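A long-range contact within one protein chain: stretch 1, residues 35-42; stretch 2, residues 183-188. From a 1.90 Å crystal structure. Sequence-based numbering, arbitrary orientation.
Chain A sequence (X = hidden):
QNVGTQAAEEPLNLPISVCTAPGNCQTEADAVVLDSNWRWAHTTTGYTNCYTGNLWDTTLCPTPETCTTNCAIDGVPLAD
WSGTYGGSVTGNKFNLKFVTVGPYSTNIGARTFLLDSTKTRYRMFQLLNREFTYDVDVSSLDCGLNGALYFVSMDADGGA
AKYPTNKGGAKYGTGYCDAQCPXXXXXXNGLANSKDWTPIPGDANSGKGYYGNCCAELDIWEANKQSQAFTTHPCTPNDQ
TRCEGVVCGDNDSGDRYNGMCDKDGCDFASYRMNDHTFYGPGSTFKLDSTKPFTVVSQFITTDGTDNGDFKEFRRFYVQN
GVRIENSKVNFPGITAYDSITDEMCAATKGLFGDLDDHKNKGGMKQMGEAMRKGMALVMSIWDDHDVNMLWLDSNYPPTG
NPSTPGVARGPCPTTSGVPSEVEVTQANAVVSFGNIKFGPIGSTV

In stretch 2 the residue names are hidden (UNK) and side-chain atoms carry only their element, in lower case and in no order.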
# COMPACT_ATOMS: atom_id res chain seq x y z
N ASP A 35 -0.51 11.44 2.94
CA ASP A 35 -0.36 10.84 4.25
C ASP A 35 0.36 11.83 5.17
O ASP A 35 1.30 12.52 4.78
CB ASP A 35 0.46 9.55 4.11
CG ASP A 35 0.74 8.88 5.43
OD1 ASP A 35 1.62 9.34 6.18
OD2 ASP A 35 0.16 7.81 5.69
N SER A 36 -0.07 11.85 6.42
CA SER A 36 0.44 12.84 7.40
C SER A 36 1.94 12.74 7.69
O SER A 36 2.55 13.73 8.13
CB SER A 36 -0.40 12.77 8.69
OG SER A 36 -0.33 11.49 9.32
N ASN A 37 2.55 11.58 7.35
CA ASN A 37 4.01 11.43 7.48
C ASN A 37 4.78 12.38 6.62
O ASN A 37 5.95 12.68 6.93
CB ASN A 37 4.52 10.01 7.18
CG ASN A 37 4.70 9.16 8.44
OD1 ASN A 37 3.92 9.23 9.37
ND2 ASN A 37 5.73 8.35 8.45
N TRP A 38 4.20 12.82 5.51
CA TRP A 38 4.96 13.64 4.59
C TRP A 38 4.71 15.10 4.93
O TRP A 38 5.24 15.96 4.23
CB TRP A 38 4.56 13.35 3.15
CG TRP A 38 5.24 12.16 2.56
CD1 TRP A 38 6.18 12.20 1.64
CD2 TRP A 38 5.01 10.75 2.84
NE1 TRP A 38 6.59 10.94 1.28
CE2 TRP A 38 5.89 10.02 2.01
CE3 TRP A 38 4.18 10.06 3.70
CZ2 TRP A 38 5.99 8.65 2.04
CZ3 TRP A 38 4.25 8.70 3.71
CH2 TRP A 38 5.14 8.00 2.89
N ARG A 39 3.92 15.42 5.94
CA ARG A 39 3.59 16.82 6.19
C ARG A 39 4.64 17.47 7.10
O ARG A 39 5.21 16.84 7.99
CB ARG A 39 2.24 16.97 6.85
CG ARG A 39 1.06 16.65 5.93
CD ARG A 39 -0.28 16.64 6.65
NE ARG A 39 -1.27 16.03 5.75
CZ ARG A 39 -1.82 16.64 4.69
NH1 ARG A 39 -1.62 17.90 4.49
NH2 ARG A 39 -2.65 15.98 3.89
N TRP A 40 4.88 18.74 6.83
CA TRP A 40 5.65 19.61 7.71
C TRP A 40 5.01 19.63 9.10
O TRP A 40 3.82 19.90 9.23
CB TRP A 40 5.70 21.02 7.09
CG TRP A 40 6.46 22.06 7.91
CD1 TRP A 40 7.54 21.86 8.71
CD2 TRP A 40 6.15 23.45 8.01
NE1 TRP A 40 7.93 23.04 9.31
CE2 TRP A 40 7.10 24.03 8.91
CE3 TRP A 40 5.17 24.24 7.46
CZ2 TRP A 40 7.10 25.40 9.25
CZ3 TRP A 40 5.15 25.64 7.80
CH2 TRP A 40 6.12 26.18 8.68
N ALA A 41 5.81 19.31 10.12
CA ALA A 41 5.40 19.41 11.52
C ALA A 41 6.18 20.52 12.24
O ALA A 41 7.41 20.53 12.27
CB ALA A 41 5.60 18.09 12.24
N HIS A 42 5.45 21.46 12.82
CA HIS A 42 6.08 22.67 13.40
C HIS A 42 5.26 23.11 14.58
O HIS A 42 4.13 22.61 14.80
CB HIS A 42 6.11 23.77 12.33
CG HIS A 42 4.75 24.21 11.90
ND1 HIS A 42 3.91 24.98 12.70
CD2 HIS A 42 4.06 23.98 10.76
CE1 HIS A 42 2.78 25.20 12.07
NE2 HIS A 42 2.84 24.60 10.89
N UNK A 183 6.31 0.91 12.62
CA UNK A 183 6.74 1.82 13.67
C UNK A 183 7.23 3.18 13.08
O UNK A 183 7.50 4.14 13.83
c UNK A 183 7.53 0.14 15.43
c UNK A 183 7.44 0.15 16.76
c UNK A 183 7.04 -1.91 16.11
c UNK A 183 7.90 1.21 14.45
n UNK A 183 7.26 -1.17 15.05
n UNK A 183 7.09 -1.12 17.16
N UNK A 184 7.34 3.26 11.74
CA UNK A 184 7.77 4.50 11.07
C UNK A 184 6.64 5.52 10.87
O UNK A 184 6.86 6.56 10.32
c UNK A 184 8.53 4.21 9.75
o UNK A 184 8.28 3.18 7.64
o UNK A 184 6.41 3.42 8.80
c UNK A 184 7.67 3.55 8.67
N UNK A 185 5.43 5.21 11.32
CA UNK A 185 4.31 6.19 11.33
C UNK A 185 4.54 7.22 12.43
O UNK A 185 4.83 6.86 13.57
c UNK A 185 2.97 5.46 11.56
c UNK A 185 2.79 4.44 10.46
c UNK A 185 1.80 6.47 11.58
N UNK A 186 4.47 8.50 12.07
CA UNK A 186 4.83 9.56 12.98
C UNK A 186 3.73 9.96 13.94
O UNK A 186 4.01 10.58 14.98
c UNK A 186 6.82 12.13 10.93
c UNK A 186 7.60 12.03 9.68
n UNK A 186 7.65 13.39 9.11
c UNK A 186 6.57 10.72 11.50
c UNK A 186 5.26 10.80 12.23
N UNK A 187 2.47 9.69 13.56
CA UNK A 187 1.34 10.04 14.39
C UNK A 187 0.41 8.78 14.49
O UNK A 187 -0.01 8.23 13.43
c UNK A 187 1.66 14.83 16.55
n UNK A 187 2.78 14.04 12.70
c UNK A 187 2.11 12.86 12.48
c UNK A 187 0.57 11.26 13.81
c UNK A 187 1.43 12.48 13.61
c UNK A 187 2.52 15.71 15.96
c UNK A 187 1.24 13.69 15.86
c UNK A 187 2.98 15.54 14.69
c UNK A 187 2.54 14.42 14.01
c UNK A 187 1.69 13.48 14.59
N UNK A 188 0.15 8.32 15.71
CA UNK A 188 -0.65 7.13 15.98
C UNK A 188 -1.54 7.46 17.17
O UNK A 188 -1.07 7.98 18.20
c UNK A 188 0.19 5.87 16.33
c UNK A 188 -0.73 4.67 16.43
c UNK A 188 2.12 4.40 15.49
c UNK A 188 1.24 5.59 15.25
O HOH W 1 4.23 14.75 10.02
O HOH W 2 1.73 9.91 10.44
O HOH W 3 7.04 16.03 9.64

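At position 183 the side chain is one carbon followed by a five-membered ring of three carbons and two nitrogens. It lies out of reach of stretch 1. An imidazole of this composition identifies His183.

Position 184 carries two side-chain carbons, the second bearing two oxygens, and the nearer carboxylate oxygen stays 5.0 Å from Asn37 ND2. Its backbone does the work instead: Asn37 ND2 donates a hydrogen bond to the carbonyl O of position 184 at 2.8 Å. A single methylene before the carboxylate makes the residue Asp184.

Position 185 has three side-chain carbons, forked at the first. One arm of the fork lies 4.1 Å from Asn37 OD1, while the CA of the same residue lies 3.6 Å from that oxygen. The beta-branched, all-carbon fork is that of Val185.

At position 186 four carbons run in a row and end in nitrogen. The CA-to-CB bond points toward stretch 1, and the chain extends far enough for its terminal nitrogen to donate a hydrogen bond to Asn37 O at 2.9 Å. An unbranched chain with a terminal amine is Lys186. Its backbone N also donates to Asn37 OD1, at 2.9 Å and a nearly linear 169°, so one asparagine receives both ends of the residue. A water bridges Lys186 NZ (2.8 Å) to Arg39 O (2.6 Å from the same water oxygen).

Position 187 shows one carbon leading into fused five- and six-membered rings that hold eight carbons and one nitrogen. The ring system approaches Ser36 OG, and Ala41 CB lies at its edge, near the ring plane. Only an indole fits, hence Trp187; its CD1 is 4.2 Å from Ser36 OG and its CZ2 is 4.4 Å from Ala41 CB. A water accepts from Trp187 NE1 at 3.1 Å and donates to Ser36 O and Arg39 O, at 2.7 and 3.1 Å from its oxygen.

Position 188 has four side-chain carbons, forked at the first with one arm two carbons long, and is out of reach of stretch 1. This is Ile188.

The contact centres on Asn37, whose amide group spans the backbone of stretch 2 by donating to Asp184 O and accepting from Lys186 N. One further water donates to Asn37 OD1 at 2.5 Å, accepts from Trp187 N at 3.2 Å and hydrogen-bonds Ser36 OG at 2.8 Å. Polar links thus dominate, with the indole edge against Ala41 adding a small apolar contact.

Stretch 2, residues 183-188: HDVKWI
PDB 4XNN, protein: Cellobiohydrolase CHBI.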